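Local coordinates for protein hydrazine synthase subunit gamma (Candidatus Kuenenia stuttgartiensis, PDB 5C2V) that catalyses, within the hydrazine synthase complex, the three-electron reduction of nitric oxide to hydroxylamine, and carries two heme c groups, at residues Y45-F48 and Q49-A53; H111-E114 and I115-A118; A276-L279 and M280-I283; L299-Q302 and E303-L307. All blocks are in the same frame, centred on the assembly; numbering follows the deposited sequence.

Contact 1 of 4, residues Y45-F48 and Q49-A53; sequences YGQF and QFNDA
Asn-51 folds back over the last turn of its helix to reach the carbonyl of Gln-47. Asn-51 CB lies 3.6 Å from Gln-47 O. CG is just as near, because it stands anti to its own carbonyl carbon (chi1 -69°) and so turns back along the helix. At the tip, Asn-51 ND2 donates to Gln-47 O over 2.6 Å, nearly straight at 172°, with the acceptor in the amide plane. Asn-51 ND2 also passes 3.6 Å from Gln-47 CG and donates to water 1. The backbone N of Asn-51 grips the same Gln-47 O at 2.9 Å, from the opposite face of the carbonyl plane. This is the C-terminal turn of helix 43-51, and Asp-52 is the first residue to leave helical geometry. Asp-52 CB sits over one face of the Phe-48 ring, 4.2 Å from the centroid, as a CH-pi contact. Its carboxylate lies nearly flat against that ring, the planes 11° apart, while OD1 is held by Ala-54 N and by His-276 of the beta subunit. The end of Gln-47 runs on to the beta subunit, where OE1 bonds to Tyr-339; its NE2 bonds weakly to water 1. Phe-50 packs on Cys-63 near the first heme c.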
ATOM      1  N   TYR C  45     -28.058  24.932  43.293  1.00 51.15           N
ATOM      2  CA  TYR C  45     -27.993  23.717  42.488  1.00 50.54           C
ATOM      3  C   TYR C  45     -28.309  24.049  41.036  1.00 55.95           C
ATOM      4  O   TYR C  45     -27.658  23.557  40.111  1.00 63.77           O
ATOM      5  CB  TYR C  45     -28.967  22.660  43.014  1.00 51.46           C
ATOM      6  CG  TYR C  45     -28.743  22.262  44.455  1.00 62.36           C
ATOM      7  CD1 TYR C  45     -27.726  21.382  44.804  1.00 60.60           C
ATOM      8  CD2 TYR C  45     -29.555  22.757  45.468  1.00 74.87           C
ATOM      9  CE1 TYR C  45     -27.520  21.013  46.120  1.00 70.81           C
ATOM     10  CE2 TYR C  45     -29.357  22.393  46.787  1.00 72.51           C
ATOM     11  CZ  TYR C  45     -28.338  21.520  47.108  1.00 76.67           C
ATOM     12  OH  TYR C  45     -28.137  21.155  48.419  1.00 70.32           O
ATOM     13  N   GLY C  46     -29.317  24.897  40.854  1.00 48.05           N
ATOM     14  CA  GLY C  46     -29.701  25.367  39.539  1.00 49.96           C
ATOM     15  C   GLY C  46     -28.587  26.152  38.877  1.00 58.56           C
ATOM     16  O   GLY C  46     -28.380  26.043  37.669  1.00 57.07           O
ATOM     17  N   GLN C  47     -27.868  26.946  39.668  1.00 48.97           N
ATOM     18  CA  GLN C  47     -26.728  27.692  39.144  1.00 48.23           C
ATOM     19  C   GLN C  47     -25.638  26.734  38.669  1.00 57.84           C
ATOM     20  O   GLN C  47     -24.997  26.967  37.639  1.00 49.68           O
ATOM     21  CB  GLN C  47     -26.169  28.650  40.199  1.00 42.37           C
ATOM     22  CG  GLN C  47     -25.127  29.619  39.654  1.00 36.73           C
ATOM     23  CD  GLN C  47     -24.534  30.512  40.725  1.00 38.52           C
ATOM     24  OE1 GLN C  47     -24.462  30.135  41.896  1.00 40.42           O
ATOM     25  NE2 GLN C  47     -24.105  31.705  40.330  1.00 29.92           N
ATOM     26  N   PHE C  48     -25.436  25.652  39.417  1.00 51.85           N
ATOM     27  CA  PHE C  48     -24.454  24.643  39.032  1.00 62.07           C
ATOM     28  C   PHE C  48     -24.843  23.968  37.724  1.00 63.07           C
ATOM     29  O   PHE C  48     -24.031  23.876  36.804  1.00 64.22           O
ATOM     30  CB  PHE C  48     -24.285  23.590  40.127  1.00 57.60           C
ATOM     31  CG  PHE C  48     -23.360  22.469  39.742  1.00 54.52           C
ATOM     32  CD1 PHE C  48     -21.989  22.669  39.692  1.00 53.80           C
ATOM     33  CD2 PHE C  48     -23.860  21.217  39.421  1.00 58.33           C
ATOM     34  CE1 PHE C  48     -21.135  21.642  39.333  1.00 53.55           C
ATOM     35  CE2 PHE C  48     -23.011  20.185  39.063  1.00 52.42           C
ATOM     36  CZ  PHE C  48     -21.647  20.399  39.020  1.00 53.34           C
ATOM     37  N   GLN C  49     -26.085  23.496  37.649  1.00 49.75           N
ATOM     38  CA  GLN C  49     -26.592  22.861  36.435  1.00 50.59           C
ATOM     39  C   GLN C  49     -26.522  23.826  35.253  1.00 39.73           C
ATOM     40  O   GLN C  49     -26.370  23.413  34.103  1.00 53.61           O
ATOM     41  CB  GLN C  49     -28.030  22.376  36.644  1.00 45.40           C
ATOM     42  CG  GLN C  49     -28.621  21.625  35.461  1.00 45.66           C
ATOM     43  CD  GLN C  49     -27.882  20.337  35.154  1.00 53.99           C
ATOM     44  OE1 GLN C  49     -28.147  19.297  35.758  1.00 51.36           O
ATOM     45  NE2 GLN C  49     -26.951  20.396  34.208  1.00 45.35           N
ATOM     46  N   PHE C  50     -26.626  25.115  35.555  1.00 47.19           N
ATOM     47  CA  PHE C  50     -26.539  26.163  34.547  1.00 51.99           C
ATOM     48  C   PHE C  50     -25.108  26.314  34.027  1.00 51.41           C
ATOM     49  O   PHE C  50     -24.893  26.481  32.826  1.00 44.00           O
ATOM     50  CB  PHE C  50     -27.043  27.488  35.127  1.00 37.74           C
ATOM     51  CG  PHE C  50     -26.998  28.640  34.162  1.00 21.05           C
ATOM     52  CD1 PHE C  50     -28.018  28.834  33.245  1.00 21.78           C
ATOM     53  CD2 PHE C  50     -25.945  29.540  34.185  1.00 29.26           C
ATOM     54  CE1 PHE C  50     -27.981  29.896  32.359  1.00 23.90           C
ATOM     55  CE2 PHE C  50     -25.903  30.603  33.302  1.00 30.24           C
ATOM     56  CZ  PHE C  50     -26.922  30.782  32.388  1.00 38.67           C
ATOM     57  N   ASN C  51     -24.135  26.263  34.932  1.00 42.13           N
ATOM     58  CA  ASN C  51     -22.738  26.470  34.551  1.00 48.43           C
ATOM     59  C   ASN C  51     -21.941  25.199  34.234  1.00 65.07           C
ATOM     60  O   ASN C  51     -20.812  25.283  33.749  1.00 63.41           O
ATOM     61  CB  ASN C  51     -22.016  27.249  35.653  1.00 42.19           C
ATOM     62  CG  ASN C  51     -22.494  28.683  35.759  1.00 53.41           C
ATOM     63  OD1 ASN C  51     -21.892  29.595  35.191  1.00 43.35           O
ATOM     64  ND2 ASN C  51     -23.586  28.891  36.487  1.00 57.42           N
ATOM     65  N   ASP C  52     -22.522  24.032  34.494  1.00 48.54           N
ATOM     66  CA  ASP C  52     -21.801  22.768  34.326  1.00 49.03           C
ATOM     67  C   ASP C  52     -21.756  22.299  32.873  1.00 60.07           C
ATOM     68  O   ASP C  52     -22.783  22.251  32.200  1.00 60.60           O
ATOM     69  CB  ASP C  52     -22.433  21.675  35.191  1.00 44.69           C
ATOM     70  CG  ASP C  52     -21.763  20.329  35.007  1.00 54.55           C
ATOM     71  OD1 ASP C  52     -20.520  20.298  34.889  1.00 44.58           O
ATOM     72  OD2 ASP C  52     -22.477  19.304  34.974  1.00 47.62           O
ATOM     73  N   ALA C  53     -20.559  21.985  32.383  1.00 52.72           N
ATOM     74  CA  ALA C  53     -20.416  21.379  31.061  1.00 44.12           C
ATOM     75  C   ALA C  53     -20.226  19.860  31.113  1.00 40.89           C
ATOM     76  O   ALA C  53     -20.199  19.203  30.074  1.00 36.10           O
ATOM     77  CB  ALA C  53     -19.256  22.020  30.315  1.00 33.43           C
TER
HETATM   78  O   HOH W   1     -23.993  31.784  36.991  1.00 25.89           O

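Contact 2 of 4, residues H111-E114 and I115-A118; sequences HPDE and IVGA
Asp-113 OD2 accepts two backbone N-H groups that follow it in the chain. Ile-115 N binds Asp-113 OD2 at 2.8 Å, on the anti side and 34° out of the carboxylate plane. Val-116 N reaches Asp-113 OD2 at 3.0 Å, nearly in line with the C-O bond. The other oxygen, Asp-113 OD1, takes ND1 of His-111 at 3.1 Å through its syn lone pair. Both oxygens therefore have partners, and the carboxylate is fixed in rotation. Its CG stands between the backbone N and the carbonyl carbon (chi1 56°), which brings the group round toward the residues ahead.

The imidazole of His-111 is tied at both nitrogens, since NE2 bonds to Glu-106. One face of the ring lies on Gly-117. Gly-117 CA sits 3.3 Å from the centroid of the His-111 ring and directly over the centre, a CH-pi contact. Val-116 CB comes near the same ring, 3.9 Å from His-111 CE1. The chain doubles back here because Glu-114 takes a left-handed helical conformation (phi 55°). Glu-114 CA meets Gly-117 O at 3.2 Å, and water 2 joins Glu-114 OE2 to Ala-118 O.

Val-411 of the alpha subunit packs on Asp-113, Ile-115 and Val-116. Val-116 also comes within about 5 Å of a bound heme c, nearest atoms. The bond from Asp-113 OD2 to the N-H two residues on is typical of an Asx turn, here in the loop between strand 89-90 and helix 123-126.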
ATOM      1  N   HIS C 111     -48.629  29.254  16.962  1.00 48.28           N
ATOM      2  CA  HIS C 111     -48.117  28.330  17.973  1.00 55.54           C
ATOM      3  C   HIS C 111     -49.185  27.816  18.938  1.00 44.72           C
ATOM      4  O   HIS C 111     -49.260  28.268  20.081  1.00 65.71           O
ATOM      5  CB  HIS C 111     -46.995  28.993  18.775  1.00 59.64           C
ATOM      6  CG  HIS C 111     -45.673  28.999  18.074  1.00 71.79           C
ATOM      7  ND1 HIS C 111     -44.855  27.888  18.023  1.00 56.89           N
ATOM      8  CD2 HIS C 111     -45.020  29.977  17.407  1.00 68.25           C
ATOM      9  CE1 HIS C 111     -43.759  28.184  17.348  1.00 61.26           C
ATOM     10  NE2 HIS C 111     -43.833  29.445  16.963  1.00 53.42           N
ATOM     11  N   PRO C 112     -50.013  26.864  18.481  1.00 41.39           N
ATOM     12  CA  PRO C 112     -50.969  26.188  19.366  1.00 46.77           C
ATOM     13  C   PRO C 112     -50.268  25.261  20.358  1.00 48.31           C
ATOM     14  O   PRO C 112     -50.856  24.871  21.367  1.00 62.37           O
ATOM     15  CB  PRO C 112     -51.844  25.392  18.395  1.00 43.33           C
ATOM     16  CG  PRO C 112     -50.970  25.157  17.214  1.00 43.95           C
ATOM     17  CD  PRO C 112     -50.111  26.382  17.093  1.00 44.19           C
ATOM     18  N   ASP C 113     -49.020  24.918  20.061  1.00 67.96           N
ATOM     19  CA  ASP C 113     -48.240  24.001  20.886  1.00 54.56           C
ATOM     20  C   ASP C 113     -47.841  24.610  22.227  1.00 52.80           C
ATOM     21  O   ASP C 113     -47.783  23.910  23.239  1.00 37.79           O
ATOM     22  CB  ASP C 113     -46.987  23.554  20.128  1.00 41.14           C
ATOM     23  CG  ASP C 113     -46.136  24.725  19.668  1.00 54.94           C
ATOM     24  OD1 ASP C 113     -46.443  25.302  18.604  1.00 52.30           O
ATOM     25  OD2 ASP C 113     -45.161  25.067  20.369  1.00 47.48           O
ATOM     26  N   GLU C 114     -47.563  25.912  22.218  1.00 58.96           N
ATOM     27  CA  GLU C 114     -47.090  26.636  23.398  1.00 65.90           C
ATOM     28  C   GLU C 114     -45.839  25.990  23.991  1.00 61.42           C
ATOM     29  O   GLU C 114     -45.647  25.978  25.207  1.00 66.71           O
ATOM     30  CB  GLU C 114     -48.193  26.729  24.455  1.00 62.35           C
ATOM     31  CG  GLU C 114     -49.422  27.491  23.985  1.00 69.26           C
ATOM     32  CD  GLU C 114     -50.443  27.691  25.087  1.00 78.48           C
ATOM     33  OE1 GLU C 114     -51.655  27.614  24.796  1.00 67.87           O
ATOM     34  OE2 GLU C 114     -50.033  27.930  26.243  1.00 67.92           O
ATOM     35  N   ILE C 115     -44.993  25.456  23.116  1.00 65.52           N
ATOM     36  CA  ILE C 115     -43.724  24.864  23.522  1.00 67.97           C
ATOM     37  C   ILE C 115     -42.565  25.643  22.910  1.00 57.84           C
ATOM     38  O   ILE C 115     -41.775  26.259  23.625  1.00 54.68           O
ATOM     39  CB  ILE C 115     -43.627  23.382  23.109  1.00 61.11           C
ATOM     40  CG1 ILE C 115     -44.741  22.569  23.772  1.00 46.84           C
ATOM     41  CG2 ILE C 115     -42.263  22.815  23.476  1.00 45.73           C
ATOM     42  CD1 ILE C 115     -44.715  21.096  23.423  1.00 41.52           C
ATOM     43  N   VAL C 116     -42.464  25.610  21.584  1.00 47.60           N
ATOM     44  CA  VAL C 116     -41.438  26.373  20.885  1.00 56.26           C
ATOM     45  C   VAL C 116     -41.742  27.868  20.932  1.00 49.61           C
ATOM     46  O   VAL C 116     -40.927  28.660  21.405  1.00 62.02           O
ATOM     47  CB  VAL C 116     -41.310  25.928  19.416  1.00 63.32           C
ATOM     48  CG1 VAL C 116     -40.202  26.704  18.718  1.00 53.69           C
ATOM     49  CG2 VAL C 116     -41.052  24.431  19.338  1.00 44.25           C
ATOM     50  N   GLY C 117     -42.916  28.250  20.441  1.00 61.28           N
ATOM     51  CA  GLY C 117     -43.390  29.616  20.582  1.00 55.34           C
ATOM     52  C   GLY C 117     -44.388  29.716  21.717  1.00 58.64           C
ATOM     53  O   GLY C 117     -45.002  28.714  22.083  1.00 58.10           O
ATOM     54  N   ALA C 118     -44.571  30.926  22.246  1.00 59.27           N
ATOM     55  CA  ALA C 118     -45.498  31.176  23.352  1.00 53.40           C
ATOM     56  C   ALA C 118     -45.347  30.140  24.461  1.00 52.45           C
ATOM     57  O   ALA C 118     -46.337  29.584  24.939  1.00 55.51           O
ATOM     58  CB  ALA C 118     -46.932  31.202  22.846  1.00 54.69           C
TER
HETATM   59  O   HOH W   2     -48.452  30.043  26.831  1.00 57.65           O

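Contact 3 of 4, residues A276-L279 and M280-I283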
ATOM      1  N   ALA C 276     -31.266  43.987  14.531  1.00 54.36           N
ATOM      2  CA  ALA C 276     -30.880  45.333  14.938  1.00 53.05           C
ATOM      3  C   ALA C 276     -29.548  45.326  15.679  1.00 56.71           C
ATOM      4  O   ALA C 276     -29.439  44.792  16.783  1.00 52.46           O
ATOM      5  CB  ALA C 276     -31.963  45.951  15.802  1.00 61.40           C
ATOM      6  N   ARG C 277     -28.538  45.933  15.063  1.00 55.22           N
ATOM      7  CA  ARG C 277     -27.182  45.921  15.601  1.00 69.89           C
ATOM      8  C   ARG C 277     -26.984  46.943  16.720  1.00 54.31           C
ATOM      9  O   ARG C 277     -26.201  46.716  17.642  1.00 55.00           O
ATOM     10  CB  ARG C 277     -26.179  46.155  14.471  1.00 55.75           C
ATOM     11  CG  ARG C 277     -26.027  44.938  13.571  1.00 48.62           C
ATOM     12  CD  ARG C 277     -25.440  45.275  12.211  1.00 51.63           C
ATOM     13  NE  ARG C 277     -25.296  44.074  11.394  1.00 57.15           N
ATOM     14  CZ  ARG C 277     -24.958  44.073  10.110  1.00 54.62           C
ATOM     15  NH1 ARG C 277     -24.729  45.217   9.478  1.00 49.73           N
ATOM     16  NH2 ARG C 277     -24.851  42.926   9.453  1.00 48.74           N
ATOM     17  N   THR C 278     -27.689  48.065  16.636  1.00 62.56           N
ATOM     18  CA  THR C 278     -27.687  49.049  17.716  1.00 68.89           C
ATOM     19  C   THR C 278     -29.118  49.417  18.092  1.00 50.44           C
ATOM     20  O   THR C 278     -30.055  49.117  17.353  1.00 65.14           O
ATOM     21  CB  THR C 278     -26.913  50.329  17.335  1.00 54.59           C
ATOM     22  OG1 THR C 278     -27.470  50.895  16.143  1.00 49.15           O
ATOM     23  CG2 THR C 278     -25.439  50.019  17.107  1.00 39.16           C
ATOM     24  N   LEU C 279     -29.278  50.056  19.248  1.00 68.59           N
ATOM     25  CA  LEU C 279     -30.584  50.529  19.702  1.00 49.48           C
ATOM     26  C   LEU C 279     -31.235  51.420  18.650  1.00 49.57           C
ATOM     27  O   LEU C 279     -32.438  51.327  18.393  1.00 71.33           O
ATOM     28  CB  LEU C 279     -30.446  51.285  21.025  1.00 32.02           C
ATOM     29  CG  LEU C 279     -30.164  50.442  22.269  1.00 39.58           C
ATOM     30  CD1 LEU C 279     -29.661  51.309  23.410  1.00 42.68           C
ATOM     31  CD2 LEU C 279     -31.421  49.696  22.686  1.00 52.88           C
ATOM     32  N   MET C 280     -30.418  52.271  18.039  1.00 42.81           N
ATOM     33  CA  MET C 280     -30.856  53.179  16.985  1.00 45.36           C
ATOM     34  C   MET C 280     -31.553  52.444  15.840  1.00 61.71           C
ATOM     35  O   MET C 280     -32.475  52.975  15.220  1.00 73.02           O
ATOM     36  CB  MET C 280     -29.655  53.965  16.450  1.00 41.89           C
ATOM     37  CG  MET C 280     -29.976  54.927  15.322  1.00 69.77           C
ATOM     38  SD  MET C 280     -31.076  56.264  15.825  1.00 66.94           S
ATOM     39  CE  MET C 280     -31.207  57.170  14.288  1.00 76.12           C
ATOM     40  N   ASP C 281     -31.118  51.216  15.576  1.00 60.59           N
ATOM     41  CA  ASP C 281     -31.660  50.429  14.474  1.00 56.69           C
ATOM     42  C   ASP C 281     -33.059  49.888  14.769  1.00 53.99           C
ATOM     43  O   ASP C 281     -33.754  49.432  13.863  1.00 52.32           O
ATOM     44  CB  ASP C 281     -30.718  49.272  14.133  1.00 64.43           C
ATOM     45  CG  ASP C 281     -29.349  49.746  13.684  1.00 59.82           C
ATOM     46  OD1 ASP C 281     -29.231  50.232  12.539  1.00 47.62           O
ATOM     47  OD2 ASP C 281     -28.388  49.627  14.474  1.00 64.44           O
ATOM     48  N   THR C 282     -33.474  49.946  16.033  1.00 53.24           N
ATOM     49  CA  THR C 282     -34.805  49.480  16.423  1.00 64.13           C
ATOM     50  C   THR C 282     -35.843  50.569  16.175  1.00 57.05           C
ATOM     51  O   THR C 282     -37.034  50.392  16.434  1.00 50.03           O
ATOM     52  CB  THR C 282     -34.852  49.067  17.905  1.00 60.50           C
ATOM     53  OG1 THR C 282     -34.529  50.195  18.728  1.00 59.12           O
ATOM     54  CG2 THR C 282     -33.861  47.950  18.179  1.00 65.16           C
ATOM     55  N   ILE C 283     -35.363  51.693  15.658  1.00 63.25           N
ATOM     56  CA  ILE C 283     -36.116  52.935  15.567  1.00 68.23           C
ATOM     57  C   ILE C 283     -36.108  53.464  14.135  1.00 71.43           C
ATOM     58  O   ILE C 283     -37.159  53.695  13.536  1.00 95.19           O
ATOM     59  CB  ILE C 283     -35.558  53.992  16.534  1.00 64.40           C
ATOM     60  CG1 ILE C 283     -35.664  53.487  17.974  1.00 65.17           C
ATOM     61  CG2 ILE C 283     -36.305  55.295  16.387  1.00 70.25           C
ATOM     62  CD1 ILE C 283     -35.060  54.416  18.996  1.00 65.37           C
TER
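This is a local contact round a short 3-10 segment, in the long loop that leads from strand 256-257 to helix 301-312. Backbone bonds to the third residue back define it. Asp-281 N donates to Thr-278 O at 2.9 Å, and Thr-282 N to Leu-279 O, also at 2.9 Å. In both the donor stands well above the carbonyl plane, by 61° and 55°. Ile-283 N continues the series to Met-280 O.

Side chains close the turn. The carboxylate of Asp-281 swings back, CG anti to its own carbonyl carbon (chi1 -61°), and OD2 receives Thr-278 N. The exact place of OD2 is doubtful, as the model sets it too near Thr-278 OG1. Beside it, Ala-276 CB packs against Thr-282 CG2 at 3.6 Å and Asp-281 CB at 3.9 Å. Arg-277 leads away from the turn to a salt bridge with Glu-236 and a bond to Thr-245.

Thr-282 is buried, with its side chain about 4 Å from a bound heme c. Its carbonyl accepts ND1 of His-293, an axial ligand of the second heme c. This bond is consistent with fixing the rotation of the imidazole, as carbonyl bonds to axial histidines do in c-type cytochromes.

Contact 4 of 4, residues L299-Q302 and E303-L307; sequences LKQQ and ELQDL
Leu-299 packs against Leu-304 on the buried side of the turn, CB to CD2 at 3.7 Å, the two side chains meeting at a slant. Leu-299 CD1 touches the same methyl, Leu-304 CD2, at 3.9 Å. The side chains of Leu-299 and Glu-303 cross at about a right angle, and Leu-299 CD2 lies 3.4 Å from Glu-303 OE1. Glu-303 extends back along the chain, and Glu-303 OE1 takes Lys-300 N at 3.3 Å through its anti lone pair. That bond lies at the start of helix 301-312, the last helix of the chain, within the cytochrome c domain. Helical bonds follow, Gln-305 N to Gln-301 O and Asp-306 N to Gln-302 O, both 2.9 Å. Helix 170-179 packs on Leu-299 through Ile-178.

The side of the glutamines is looser; Gln-302 and Gln-305 are exposed. Gln-305 NE2 donates only weakly to Gln-301 OE1, the amide planes 69° apart. Gln-302, bent at chi2 (-73°), reaches in to buried Asp-306, and Gln-302 NE2 bonds weakly to Asp-306 OD1 at 3.3 Å. Gln-302 OE1 and Asp-306 OD2 face each other at 2.7 Å, so which way round the amide lies is uncertain. The stronger partner of Asp-306 OD1 is Arg-174 of helix 170-179, in a salt bridge.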
ATOM      1  N   LEU C 299     -39.755  61.884  13.136  1.00 74.47           N
ATOM      2  CA  LEU C 299     -38.656  62.274  14.015  1.00 68.19           C
ATOM      3  C   LEU C 299     -37.377  62.439  13.196  1.00 80.26           C
ATOM      4  O   LEU C 299     -37.275  61.895  12.100  1.00 90.91           O
ATOM      5  CB  LEU C 299     -38.448  61.232  15.121  1.00 73.56           C
ATOM      6  CG  LEU C 299     -39.573  60.908  16.110  1.00 87.93           C
ATOM      7  CD1 LEU C 299     -39.069  59.935  17.166  1.00 73.93           C
ATOM      8  CD2 LEU C 299     -40.132  62.161  16.770  1.00 80.62           C
ATOM      9  N   LYS C 300     -36.409  63.193  13.706  1.00 80.52           N
ATOM     10  CA  LYS C 300     -35.098  63.224  13.063  1.00 96.84           C
ATOM     11  C   LYS C 300     -34.018  63.293  14.159  1.00 92.79           C
ATOM     12  O   LYS C 300     -34.334  63.459  15.336  1.00 90.45           O
ATOM     13  CB  LYS C 300     -35.034  64.381  12.021  1.00105.94           C
ATOM     14  CG  LYS C 300     -33.650  64.916  11.618  1.00101.81           C
ATOM     15  CD  LYS C 300     -33.431  64.911  10.104  1.00 99.85           C
ATOM     16  CE  LYS C 300     -32.001  65.326   9.771  1.00101.97           C
ATOM     17  NZ  LYS C 300     -31.036  64.215  10.027  1.00102.09           N
ATOM     18  N   GLN C 301     -32.757  63.229  13.744  1.00 79.03           N
ATOM     19  CA  GLN C 301     -31.654  62.644  14.495  1.00 93.04           C
ATOM     20  C   GLN C 301     -31.500  62.984  15.979  1.00 90.86           C
ATOM     21  O   GLN C 301     -31.240  62.085  16.773  1.00 86.17           O
ATOM     22  CB  GLN C 301     -30.349  63.002  13.786  1.00 77.32           C
ATOM     23  CG  GLN C 301     -29.184  62.127  14.186  1.00 86.42           C
ATOM     24  CD  GLN C 301     -29.417  60.663  13.848  1.00 99.92           C
ATOM     25  OE1 GLN C 301     -28.923  59.772  14.537  1.00 97.61           O
ATOM     26  NE2 GLN C 301     -30.165  60.408  12.776  1.00 91.06           N
ATOM     27  N   GLN C 302     -31.632  64.250  16.365  1.00 86.80           N
ATOM     28  CA  GLN C 302     -31.432  64.610  17.769  1.00 82.32           C
ATOM     29  C   GLN C 302     -32.481  63.923  18.649  1.00 85.68           C
ATOM     30  O   GLN C 302     -32.166  63.396  19.724  1.00 72.63           O
ATOM     31  CB  GLN C 302     -31.478  66.128  17.951  1.00 75.60           C
ATOM     32  CG  GLN C 302     -30.485  66.655  18.977  1.00 84.90           C
ATOM     33  CD  GLN C 302     -30.896  66.338  20.397  1.00 95.53           C
ATOM     34  OE1 GLN C 302     -32.034  66.586  20.793  1.00 93.32           O
ATOM     35  NE2 GLN C 302     -29.973  65.779  21.172  1.00 94.04           N
ATOM     36  N   GLU C 303     -33.720  63.911  18.168  1.00 76.88           N
ATOM     37  CA  GLU C 303     -34.814  63.225  18.849  1.00 76.70           C
ATOM     38  C   GLU C 303     -34.538  61.730  18.986  1.00 82.02           C
ATOM     39  O   GLU C 303     -34.734  61.147  20.053  1.00 80.05           O
ATOM     40  CB  GLU C 303     -36.128  63.442  18.098  1.00 87.96           C
ATOM     41  CG  GLU C 303     -36.623  64.877  18.102  1.00 94.15           C
ATOM     42  CD  GLU C 303     -37.925  65.045  17.344  1.00 98.77           C
ATOM     43  OE1 GLU C 303     -37.956  64.735  16.135  1.00 98.91           O
ATOM     44  OE2 GLU C 303     -38.921  65.483  17.959  1.00 85.46           O
ATOM     45  N   LEU C 304     -34.088  61.119  17.894  1.00 85.91           N
ATOM     46  CA  LEU C 304     -33.807  59.689  17.862  1.00 71.16           C
ATOM     47  C   LEU C 304     -32.682  59.321  18.827  1.00 62.65           C
ATOM     48  O   LEU C 304     -32.751  58.305  19.521  1.00 55.34           O
ATOM     49  CB  LEU C 304     -33.451  59.257  16.438  1.00 56.07           C
ATOM     50  CG  LEU C 304     -34.506  59.597  15.380  1.00 74.87           C
ATOM     51  CD1 LEU C 304     -33.944  59.481  13.971  1.00 50.16           C
ATOM     52  CD2 LEU C 304     -35.735  58.717  15.540  1.00 71.20           C
ATOM     53  N   GLN C 305     -31.651  60.160  18.867  1.00 53.23           N
ATOM     54  CA  GLN C 305     -30.517  59.958  19.760  1.00 60.46           C
ATOM     55  C   GLN C 305     -30.946  60.093  21.216  1.00 74.98           C
ATOM     56  O   GLN C 305     -30.510  59.322  22.072  1.00 72.39           O
ATOM     57  CB  GLN C 305     -29.394  60.950  19.445  1.00 65.22           C
ATOM     58  CG  GLN C 305     -28.730  60.738  18.092  1.00 92.40           C
ATOM     59  CD  GLN C 305     -27.661  61.774  17.799  1.00 89.19           C
ATOM     60  OE1 GLN C 305     -27.359  62.623  18.637  1.00 94.03           O
ATOM     61  NE2 GLN C 305     -27.083  61.707  16.606  1.00 72.82           N
ATOM     62  N   ASP C 306     -31.799  61.075  21.492  1.00 75.02           N
ATOM     63  CA  ASP C 306     -32.349  61.235  22.835  1.00 76.99           C
ATOM     64  C   ASP C 306     -33.149  60.003  23.242  1.00 64.71           C
ATOM     65  O   ASP C 306     -33.043  59.528  24.375  1.00 53.96           O
ATOM     66  CB  ASP C 306     -33.230  62.480  22.921  1.00 90.69           C
ATOM     67  CG  ASP C 306     -32.424  63.757  23.012  1.00 89.09           C
ATOM     68  OD1 ASP C 306     -31.249  63.694  23.430  1.00 83.14           O
ATOM     69  OD2 ASP C 306     -32.972  64.826  22.677  1.00 96.32           O
ATOM     70  N   LEU C 307     -33.948  59.494  22.310  1.00 54.83           N
ATOM     71  CA  LEU C 307     -34.744  58.295  22.545  1.00 60.77           C
ATOM     72  C   LEU C 307     -33.843  57.103  22.854  1.00 74.87           C
ATOM     73  O   LEU C 307     -34.141  56.295  23.738  1.00 69.60           O
ATOM     74  CB  LEU C 307     -35.628  57.997  21.331  1.00 52.02           C
ATOM     75  CG  LEU C 307     -36.606  56.826  21.444  1.00 62.45           C
ATOM     76  CD1 LEU C 307     -37.402  56.914  22.736  1.00 65.79           C
ATOM     77  CD2 LEU C 307     -37.537  56.799  20.243  1.00 56.29           C
TER

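How the contacts relate
From the N terminus the four contacts follow in series; none nests in or crosses another. Each closes one local turn. Contact 1 ends helix 43-51, beside the first heme c and the beta subunit. Contact 2 folds the loop before helix 123-126 and faces the alpha subunit, close to a heme c and to calcium-binding residues. Its nearest atoms are about 17 Å from contact 1. Contacts 3 and 4 lie across the chain's centre from contact 1, by the second heme c. These two touch: Met-280 CE meets Leu-304 CD1 at 3.6 Å, and Ile-283 CD1 meets Leu-307 CD2 at 3.7 Å. The loop bearing the 3-10 turn is thus tied to the C-terminal helix 301-312.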